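Local coordinates for protein endo-1,4-beta-mannanase (Eisenia fetida, PDB 5Y6T) that probably hydrolyses internal beta-1,4-mannosidic linkages of mannans, as an endo-acting glycoside hydrolase of family GH5, at residues M27-Q32 with N49-Y54; G41-C46 with T96-Q101; N119-P124 with A193-S198; E167-V172 with L226-E231. All blocks are in the same frame, centred on the assembly; numbering follows the deposited sequence.

Contact 1 of 4, residues M27-Q32 with N49-Y54; sequences MNIAWQ and NALEDY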
# COMPACT_ATOMS: atom_id res chain seq x y z
N MET A 27 8.15 3.74 7.42
CA MET A 27 8.52 4.34 6.13
C MET A 27 8.15 3.44 5.00
O MET A 27 8.24 2.21 5.11
CB MET A 27 10.06 4.59 6.07
CG MET A 27 10.58 5.44 7.20
SD MET A 27 12.34 5.83 6.85
CE MET A 27 12.92 6.37 8.45
N ASN A 28 7.81 4.08 3.88
CA ASN A 28 7.90 3.41 2.64
C ASN A 28 9.38 3.17 2.37
O ASN A 28 10.17 4.10 2.56
CB ASN A 28 7.35 4.27 1.51
CG ASN A 28 5.87 4.40 1.52
OD1 ASN A 28 5.19 3.64 0.86
ND2 ASN A 28 5.37 5.43 2.21
N ILE A 29 9.73 1.97 1.93
CA ILE A 29 11.16 1.71 1.52
C ILE A 29 11.53 2.64 0.33
O ILE A 29 12.54 3.33 0.45
CB ILE A 29 11.54 0.24 1.37
CG1 ILE A 29 11.20 -0.49 2.66
CG2 ILE A 29 13.01 0.07 1.04
CD1 ILE A 29 11.74 0.14 3.91
N ALA A 30 10.76 2.72 -0.74
CA ALA A 30 9.78 1.71 -1.20
C ALA A 30 10.43 0.56 -2.00
O ALA A 30 9.81 -0.46 -2.30
CB ALA A 30 8.71 2.34 -2.01
N TRP A 31 11.71 0.71 -2.27
CA TRP A 31 12.54 -0.26 -2.96
C TRP A 31 14.00 0.02 -2.68
O TRP A 31 14.33 1.03 -2.12
CB TRP A 31 12.37 -0.23 -4.48
CG TRP A 31 12.67 1.15 -5.09
CD1 TRP A 31 13.89 1.67 -5.41
CD2 TRP A 31 11.72 2.16 -5.34
NE1 TRP A 31 13.73 2.94 -5.90
CE2 TRP A 31 12.41 3.28 -5.86
CE3 TRP A 31 10.33 2.25 -5.15
CZ2 TRP A 31 11.74 4.47 -6.28
CZ3 TRP A 31 9.67 3.43 -5.56
CH2 TRP A 31 10.37 4.53 -6.06
N GLN A 32 14.83 -0.95 -3.03
CA GLN A 32 16.31 -0.72 -3.12
C GLN A 32 16.67 -0.66 -4.60
O GLN A 32 17.13 0.38 -5.10
CB GLN A 32 17.06 -1.83 -2.40
CG GLN A 32 18.59 -1.76 -2.46
CD GLN A 32 19.18 -0.53 -1.80
OE1 GLN A 32 18.54 0.14 -0.99
NE2 GLN A 32 20.40 -0.21 -2.17
N ASN A 49 20.90 -7.66 1.87
CA ASN A 49 21.53 -6.96 2.96
C ASN A 49 21.07 -5.48 3.14
O ASN A 49 20.81 -5.01 4.28
CB ASN A 49 23.08 -7.02 2.82
CG ASN A 49 23.64 -8.40 3.10
OD1 ASN A 49 23.16 -9.17 3.96
ND2 ASN A 49 24.68 -8.72 2.36
N ALA A 50 20.93 -4.76 2.04
CA ALA A 50 20.42 -3.41 2.08
C ALA A 50 18.98 -3.40 2.63
O ALA A 50 18.69 -2.61 3.46
CB ALA A 50 20.49 -2.75 0.70
N LEU A 51 18.16 -4.34 2.21
CA LEU A 51 16.73 -4.41 2.59
C LEU A 51 16.61 -4.73 4.08
O LEU A 51 15.83 -4.11 4.80
CB LEU A 51 15.97 -5.38 1.73
CG LEU A 51 15.75 -4.91 0.25
CD1 LEU A 51 15.29 -6.01 -0.69
CD2 LEU A 51 14.81 -3.74 0.13
N GLU A 52 17.41 -5.66 4.55
CA GLU A 52 17.39 -6.01 5.97
C GLU A 52 17.90 -4.89 6.86
O GLU A 52 17.39 -4.72 7.94
CB GLU A 52 18.14 -7.33 6.21
CG GLU A 52 17.48 -8.49 5.47
CD GLU A 52 18.22 -9.85 5.53
OE1 GLU A 52 19.24 -9.96 6.24
OE2 GLU A 52 17.73 -10.82 4.90
N ASP A 53 18.90 -4.13 6.38
CA ASP A 53 19.39 -2.98 7.06
C ASP A 53 18.25 -1.95 7.20
O ASP A 53 18.15 -1.30 8.23
CB ASP A 53 20.61 -2.43 6.32
CG ASP A 53 21.28 -1.28 7.02
OD1 ASP A 53 21.75 -1.45 8.14
OD2 ASP A 53 21.29 -0.19 6.44
N TYR A 54 17.37 -1.81 6.20
CA TYR A 54 16.28 -0.84 6.38
C TYR A 54 15.40 -1.25 7.54
O TYR A 54 14.91 -0.41 8.29
CB TYR A 54 15.43 -0.75 5.14
CG TYR A 54 16.02 0.06 4.05
CD1 TYR A 54 16.26 1.39 4.21
CD2 TYR A 54 16.23 -0.51 2.81
CE1 TYR A 54 16.78 2.14 3.14
CE2 TYR A 54 16.73 0.22 1.76
CZ TYR A 54 17.00 1.54 1.94
OH TYR A 54 17.46 2.21 0.86

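Contact 2 of 4, residues G41-C46 with T96-Q101; sequences GQYDCC and TSDLAQ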
# COMPACT_ATOMS: atom_id res chain seq x y z
N GLY A 41 16.68 -14.37 -8.03
CA GLY A 41 17.90 -14.48 -7.17
C GLY A 41 18.52 -13.16 -6.73
O GLY A 41 19.66 -13.14 -6.21
N GLN A 42 17.76 -12.05 -6.80
CA GLN A 42 18.26 -10.75 -6.52
C GLN A 42 18.47 -10.51 -5.05
O GLN A 42 19.35 -9.78 -4.66
CB GLN A 42 17.35 -9.67 -7.15
CG GLN A 42 17.40 -9.71 -8.65
CD GLN A 42 18.83 -9.68 -9.21
OE1 GLN A 42 19.52 -8.67 -9.07
NE2 GLN A 42 19.25 -10.77 -9.82
N TYR A 43 17.64 -11.11 -4.22
CA TYR A 43 17.71 -10.83 -2.81
C TYR A 43 19.03 -11.41 -2.28
O TYR A 43 19.76 -10.72 -1.56
CB TYR A 43 16.47 -11.45 -2.11
CG TYR A 43 16.31 -11.05 -0.67
CD1 TYR A 43 15.56 -9.93 -0.32
CD2 TYR A 43 16.85 -11.80 0.36
CE1 TYR A 43 15.40 -9.59 1.01
CE2 TYR A 43 16.73 -11.43 1.67
CZ TYR A 43 15.94 -10.34 1.99
OH TYR A 43 15.80 -9.94 3.33
N ASP A 44 19.32 -12.68 -2.61
CA ASP A 44 20.58 -13.26 -2.13
C ASP A 44 21.81 -12.63 -2.78
O ASP A 44 22.80 -12.46 -2.08
CB ASP A 44 20.66 -14.74 -2.38
CG ASP A 44 19.78 -15.53 -1.51
OD1 ASP A 44 19.44 -15.08 -0.38
OD2 ASP A 44 19.38 -16.58 -2.00
N CYS A 45 21.76 -12.32 -4.09
CA CYS A 45 22.99 -11.75 -4.74
C CYS A 45 23.25 -10.27 -4.38
O CYS A 45 24.40 -9.85 -4.18
CB CYS A 45 22.95 -11.86 -6.29
SG CYS A 45 21.87 -10.74 -7.23
N CYS A 46 22.18 -9.49 -4.24
CA CYS A 46 22.28 -8.06 -4.52
C CYS A 46 21.52 -7.15 -3.57
O CYS A 46 22.08 -6.17 -3.08
CB CYS A 46 21.80 -7.81 -5.96
SG CYS A 46 22.73 -8.85 -7.11
N THR A 96 9.16 -15.94 -3.45
CA THR A 96 8.60 -16.33 -2.16
C THR A 96 9.61 -16.51 -1.05
O THR A 96 9.43 -15.98 0.04
CB THR A 96 7.72 -17.60 -2.33
OG1 THR A 96 6.75 -17.38 -3.34
CG2 THR A 96 7.06 -17.93 -1.07
N SER A 97 10.69 -17.25 -1.33
CA SER A 97 11.75 -17.42 -0.38
C SER A 97 12.45 -16.11 -0.05
O SER A 97 12.89 -15.89 1.08
CB SER A 97 12.75 -18.55 -0.82
OG SER A 97 13.31 -18.35 -2.06
N ASP A 98 12.58 -15.22 -1.04
CA ASP A 98 13.21 -13.93 -0.81
C ASP A 98 12.36 -13.13 0.19
O ASP A 98 12.86 -12.60 1.16
CB ASP A 98 13.37 -13.12 -2.09
CG ASP A 98 14.32 -13.76 -3.11
OD1 ASP A 98 15.12 -14.60 -2.67
OD2 ASP A 98 14.27 -13.38 -4.33
N LEU A 99 11.06 -13.02 -0.09
CA LEU A 99 10.18 -12.33 0.83
C LEU A 99 10.14 -12.99 2.24
O LEU A 99 9.99 -12.31 3.24
CB LEU A 99 8.77 -12.26 0.28
CG LEU A 99 8.55 -11.27 -0.83
CD1 LEU A 99 7.32 -11.60 -1.63
CD2 LEU A 99 8.50 -9.85 -0.27
N ALA A 100 10.18 -14.32 2.25
CA ALA A 100 10.27 -15.10 3.48
C ALA A 100 11.43 -14.65 4.33
O ALA A 100 11.25 -14.46 5.49
CB ALA A 100 10.25 -16.65 3.24
N GLN A 101 12.61 -14.55 3.74
CA GLN A 101 13.83 -14.12 4.45
C GLN A 101 13.60 -12.71 5.02
O GLN A 101 13.87 -12.43 6.20
CB GLN A 101 15.01 -14.08 3.50
CG GLN A 101 15.61 -15.40 3.05
CD GLN A 101 16.92 -15.17 2.30
OE1 GLN A 101 17.88 -14.64 2.86
NE2 GLN A 101 16.90 -15.41 0.98
O HOH W 1 17.54 -14.43 -4.02

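Contact 3 of 4, residues N119-P124 with A193-S198; sequences NGATTP and AGWADS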
# COMPACT_ATOMS: atom_id res chain seq x y z
N ASN A 119 2.46 -1.22 -9.46
CA ASN A 119 2.48 0.26 -9.47
C ASN A 119 1.62 0.89 -10.51
O ASN A 119 1.64 0.50 -11.68
CB ASN A 119 3.95 0.75 -9.63
CG ASN A 119 4.11 2.24 -9.31
OD1 ASN A 119 3.28 2.83 -8.65
ND2 ASN A 119 5.18 2.84 -9.83
N GLY A 120 0.76 1.77 -10.04
CA GLY A 120 -0.11 2.60 -10.79
C GLY A 120 0.37 4.02 -11.07
O GLY A 120 -0.32 4.78 -11.72
N ALA A 121 1.51 4.38 -10.51
CA ALA A 121 2.08 5.72 -10.60
C ALA A 121 3.04 5.88 -11.80
O ALA A 121 3.55 6.99 -12.07
CB ALA A 121 2.72 6.10 -9.27
N THR A 122 3.29 4.77 -12.50
CA THR A 122 4.04 4.82 -13.75
C THR A 122 3.30 4.04 -14.80
O THR A 122 2.42 3.24 -14.51
CB THR A 122 5.44 4.21 -13.60
OG1 THR A 122 5.34 2.85 -13.13
CG2 THR A 122 6.32 5.10 -12.63
N THR A 123 3.65 4.25 -16.04
CA THR A 123 2.95 3.62 -17.10
C THR A 123 3.30 2.11 -17.09
O THR A 123 4.49 1.72 -17.08
CB THR A 123 3.40 4.22 -18.44
OG1 THR A 123 3.13 5.63 -18.43
CG2 THR A 123 2.61 3.60 -19.59
N PRO A 124 2.29 1.26 -17.17
CA PRO A 124 2.58 -0.16 -17.19
C PRO A 124 3.32 -0.68 -18.42
O PRO A 124 3.07 -0.16 -19.53
CB PRO A 124 1.17 -0.82 -17.20
CG PRO A 124 0.28 0.19 -16.65
CD PRO A 124 0.84 1.53 -17.03
N ALA A 193 -5.01 13.34 -11.84
CA ALA A 193 -5.10 11.87 -12.05
C ALA A 193 -4.91 11.50 -13.52
O ALA A 193 -5.26 12.25 -14.44
CB ALA A 193 -6.41 11.34 -11.51
N GLY A 194 -4.39 10.30 -13.74
CA GLY A 194 -4.22 9.82 -15.11
C GLY A 194 -2.96 10.32 -15.79
O GLY A 194 -2.86 10.38 -17.00
N TRP A 195 -1.95 10.64 -14.99
CA TRP A 195 -0.67 11.15 -15.55
C TRP A 195 0.10 10.06 -16.29
O TRP A 195 0.95 10.35 -17.14
CB TRP A 195 0.22 11.72 -14.45
CG TRP A 195 0.63 10.76 -13.35
CD1 TRP A 195 1.73 9.96 -13.36
CD2 TRP A 195 -0.03 10.52 -12.11
NE1 TRP A 195 1.82 9.27 -12.21
CE2 TRP A 195 0.74 9.59 -11.41
CE3 TRP A 195 -1.16 11.08 -11.46
CZ2 TRP A 195 0.41 9.14 -10.12
CZ3 TRP A 195 -1.53 10.59 -10.25
CH2 TRP A 195 -0.75 9.61 -9.57
N ALA A 196 -0.14 8.79 -15.97
CA ALA A 196 0.66 7.71 -16.55
C ALA A 196 -0.11 6.81 -17.57
O ALA A 196 0.52 6.06 -18.30
CB ALA A 196 1.25 6.87 -15.42
N ASP A 197 -1.45 6.77 -17.54
CA ASP A 197 -2.21 6.06 -18.55
C ASP A 197 -3.68 6.48 -18.32
O ASP A 197 -3.94 7.32 -17.45
CB ASP A 197 -2.02 4.54 -18.47
CG ASP A 197 -1.49 3.92 -19.75
OD1 ASP A 197 -1.40 4.61 -20.79
OD2 ASP A 197 -1.14 2.73 -19.70
N SER A 198 -4.56 5.92 -19.13
CA SER A 198 -5.99 6.28 -19.20
C SER A 198 -6.85 5.02 -19.24
O SER A 198 -7.66 4.82 -20.16
CB SER A 198 -6.30 7.13 -20.45
OG SER A 198 -5.37 8.18 -20.59

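Contact 4 of 4, residues E167-V172 with L226-E231; sequences EPEGIV and LGSWSE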
# COMPACT_ATOMS: atom_id res chain seq x y z
N GLU A 167 -1.42 3.67 -5.91
CA GLU A 167 -1.96 4.81 -6.70
C GLU A 167 -2.54 4.39 -8.07
O GLU A 167 -2.09 4.82 -9.10
CB GLU A 167 -0.87 5.86 -6.87
CG GLU A 167 -0.43 6.41 -5.51
CD GLU A 167 0.54 7.58 -5.57
OE1 GLU A 167 1.01 7.92 -6.72
OE2 GLU A 167 0.78 8.17 -4.50
N PRO A 168 -3.65 3.64 -8.08
CA PRO A 168 -4.31 3.32 -9.34
C PRO A 168 -4.68 4.53 -10.12
O PRO A 168 -4.83 4.46 -11.34
CB PRO A 168 -5.56 2.57 -8.90
CG PRO A 168 -5.26 2.05 -7.52
CD PRO A 168 -4.37 3.08 -6.91
N GLU A 169 -4.89 5.65 -9.43
CA GLU A 169 -5.33 6.86 -10.11
C GLU A 169 -4.29 7.43 -11.02
O GLU A 169 -4.61 8.24 -11.90
CB GLU A 169 -5.79 7.89 -9.10
CG GLU A 169 -6.80 7.35 -8.13
CD GLU A 169 -6.22 6.59 -6.94
OE1 GLU A 169 -4.98 6.74 -6.68
OE2 GLU A 169 -7.00 5.90 -6.29
N GLY A 170 -3.04 7.02 -10.85
CA GLY A 170 -2.02 7.36 -11.87
C GLY A 170 -2.29 6.85 -13.25
O GLY A 170 -1.87 7.51 -14.22
N ILE A 171 -3.05 5.76 -13.39
CA ILE A 171 -3.24 5.16 -14.68
C ILE A 171 -4.70 5.19 -15.10
O ILE A 171 -5.09 4.46 -16.02
CB ILE A 171 -2.65 3.74 -14.74
CG1 ILE A 171 -3.15 2.81 -13.62
CG2 ILE A 171 -1.13 3.88 -14.78
CD1 ILE A 171 -2.58 1.39 -13.72
N VAL A 172 -5.53 5.95 -14.38
CA VAL A 172 -6.98 5.98 -14.64
C VAL A 172 -7.36 7.13 -15.57
O VAL A 172 -6.73 8.17 -15.59
CB VAL A 172 -7.81 6.06 -13.35
CG1 VAL A 172 -7.85 7.47 -12.77
CG2 VAL A 172 -9.25 5.55 -13.57
N LEU A 226 -5.06 -0.54 -0.09
CA LEU A 226 -4.98 0.03 -1.42
C LEU A 226 -4.67 1.52 -1.21
O LEU A 226 -5.43 2.24 -0.56
CB LEU A 226 -6.37 -0.18 -2.12
CG LEU A 226 -6.46 0.26 -3.59
CD1 LEU A 226 -6.30 1.72 -3.90
CD2 LEU A 226 -5.54 -0.56 -4.46
N GLY A 227 -3.52 1.99 -1.66
CA GLY A 227 -3.01 3.31 -1.44
C GLY A 227 -3.41 4.25 -2.57
O GLY A 227 -2.80 4.23 -3.65
N SER A 228 -4.38 5.14 -2.35
CA SER A 228 -4.73 6.12 -3.37
C SER A 228 -3.78 7.36 -3.32
O SER A 228 -3.22 7.68 -2.27
CB SER A 228 -6.20 6.67 -3.29
OG SER A 228 -7.08 5.65 -3.71
N TRP A 229 -3.63 8.02 -4.45
CA TRP A 229 -2.67 9.10 -4.54
C TRP A 229 -3.08 10.39 -3.80
O TRP A 229 -2.25 11.23 -3.53
CB TRP A 229 -2.38 9.39 -6.00
CG TRP A 229 -2.96 10.68 -6.57
CD1 TRP A 229 -2.20 11.77 -6.97
CD2 TRP A 229 -4.33 10.99 -6.90
NE1 TRP A 229 -3.04 12.70 -7.52
CE2 TRP A 229 -4.34 12.25 -7.51
CE3 TRP A 229 -5.56 10.31 -6.78
CZ2 TRP A 229 -5.52 12.87 -7.94
CZ3 TRP A 229 -6.72 10.93 -7.19
CH2 TRP A 229 -6.70 12.21 -7.79
N SER A 230 -4.34 10.49 -3.44
CA SER A 230 -4.89 11.64 -2.67
C SER A 230 -6.24 11.14 -2.07
O SER A 230 -6.68 10.01 -2.36
CB SER A 230 -5.10 12.81 -3.61
OG SER A 230 -6.23 12.62 -4.41
N GLU A 231 -6.83 11.95 -1.19
CA GLU A 231 -8.10 11.67 -0.59
C GLU A 231 -9.20 11.60 -1.63
O GLU A 231 -10.27 11.09 -1.32
CB GLU A 231 -8.46 12.72 0.48
CG GLU A 231 -8.73 14.13 -0.11
CD GLU A 231 -7.48 15.02 -0.26
OE1 GLU A 231 -6.34 14.50 -0.30
OE2 GLU A 231 -7.71 16.25 -0.45
O HOH W 2 0.47 10.89 -4.35

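Contact 1 of 4, residues M27-Q32 with N49-Y54
Ile29 lays its CG2 methyl over one face of the Tyr54 ring, a CH-pi contact in which CG2 sits 4.1 Å from the centroid of that ring and 26° off its normal. The pair joins the 27-32 segment, which lies on strand 20-28, to helix 42-60, and these are the first two elements of a beta-alpha-beta unit in the (beta/alpha)8 barrel expected of GH5 enzymes. CG2 is the branch of Ile29 opposite its backbone N, and it also lies 4.3 Å from Leu51 CD2, closing an apolar layer between segment and helix. Further along, the peptide before Ala30 is cis, and the Trp31 indole packs against Tyr34 and Trp69.

Gln32 completes the contact from the other end. Its CG stands anti to the backbone N (chi1 177°), and a bend at the next bond folds the amide across the methyl of Ala50, with Gln32 CD 3.6 Å from Ala50 CB. The ring and amide planes are 48° apart, and OE1 comes to the edge of the phenol. A leucine in place of Gln32 would probably leave the Tyr54 hydroxyl without this acceptor and its ring freer to turn. In the bond itself, Tyr54 OH donates to Gln32 OE1 over 3.0 Å, approaching almost in line with the C=O bond.

Contact 2 of 4, residues G41-C46 with T96-Q101
Tyr43 packs its CB against the Asp98 carboxylate, the two side chains running in opposing senses, with Tyr43 CB 3.3 Å from Asp98 CG. The Tyr43 side chain leaves its helix with CG opposite the backbone N (chi1 -171°), a setting that brings the ring over the Asp98 carbonyl and beside Gln101. One ring face thereby receives the backbone O of Asp98, which stands 3.8 Å above the centre of the Tyr43 ring. The phenol hydroxyl finds its partner further along its own helix, in Glu52 OE2.

Gln101 sets CG opposite its carbonyl carbon and runs extended from there, which carries the amide past the Tyr43 ring as far as Asp44. That amide stands steeply to the ring, with Gln101 OE1 at the ring edge, 3.6 Å from Tyr43 CE2. Gln101 NE2 donates to Asp44 OD1 over 2.9 Å at 162°; the acceptor lies in the amide plane and is met on the syn side, somewhat out of the carboxylate plane. A water bridges the two helices alongside, accepting from Asp44 N at 2.9 Å and donating to Asp98 OD1 at 2.8 Å.

The other Asp98 oxygen, OD2, is bonded to Thr94 OG1 and Gly39 N. The water, Gly39 N and the nearby start of helix 42-60 would probably favour a charged Asp98, even with the Asp44 carboxylate close by. The short helical segments, 9.8 Å apart at closest, are inclined at 61°; they belong to successive outer helices of the (beta/alpha)8 barrel expected of GH5 enzymes.

Contact 3 of 4, residues N119-P124 with A193-S198
Trp195 and Thr123 each donate one hydrogen bond across this contact, and both acceptors are backbone carbonyls. Trp195 NE1 reaches Ala121 O at 2.9 Å; the oxygen lies near the indole plane, at the ring edge, whereas the N-H comes in from above the carbonyl plane. The ring gets there because CG takes the crowded position between backbone N and carbonyl carbon (chi1 61°). Thr123 OG1 gives the shorter bond, 2.6 Å to Ala196 O, and this one runs in the carbonyl plane, onto a lone pair. Within 119-124, Asn119 OD1 accepts from Ala121 N at 3.0 Å, an Asx turn that shapes the start of the loop.

Both segments are loops that follow barrel strands, 112-119 and 165-166, at the strand ends where GH5 enzymes carry their active-site cleft. Ala121 lies close to a bound Tris and a bound isopropanol, consistent with such a pocket.

Two methyl groups supply van der Waals contacts. That of Ala121 meets the indole, Ala121 CB to Trp195 CZ2 3.9 Å. Ala196 points its own methyl at the opposing backbone, with Ala196 CB 3.5 Å from Thr122 C.

Contact 4 of 4, residues E167-V172 with L226-E231
Glu169 sends CG to the side opposite its carbonyl carbon (chi1 -52°) and then bends sharply at the next bond (chi2 83°), which swings its carboxylate onto Ser228 and Trp229. Glu169 OE2 accepts from Ser228 OG at 2.6 Å, on the syn side but tilted from the carboxylate plane, and Glu169 OE1 takes the backbone N of Trp229 at 2.9 Å, from above that plane. Tyr244 OH is a further partner of Glu169 OE2. The bend also presses the aliphatic part against the indole, with Glu169 CB 3.4 Å from Trp229 CE3. Shortening Glu169 to an alanine would probably leave Trp229 N without its acceptor and open a gap beside the indole.

Glu167, in contrast, is extended beyond CG and crosses Trp229 at about a right angle, Glu167 CD 3.5 Å from Trp229 CB. Its backbone N is held by Gly227 O, and Pro168 CG touches Leu226 CD1. A water donates both to Glu167 OE2 and to Trp229 O, while OE2 also bonds His266 ND1 and the amine of a bound Tris. GH5 enzymes carry their acid/base glutamate in a Glu-Pro pair ending the fourth barrel strand, probably the role of Glu167.

How the contacts relate
The four contacts fall into two touching pairs. Contacts 1 and 2, centres 13 Å apart, are in touch through helix 42-60, where Leu51 CD1 lies 3.9 Å from Tyr43 CD1. Contacts 3 and 4, centres 9 Å apart, are stitched by two probable backbone hydrogen bonds, Gly194 N to Glu169 O and Ala196 N to Gly170 O, each 2.8 Å. Contact 1 comes within about 8 Å of contact 4 at nearest atoms, contact 2 within about 16 Å. A bound Tris, probably from the crystallisation liquor, lies near three contacts: the side chains of Glu167, Ala121 and Trp31 are about 3, 4 and 6 Å from it, consistent with the active-site cleft around the probable acid/base Glu167.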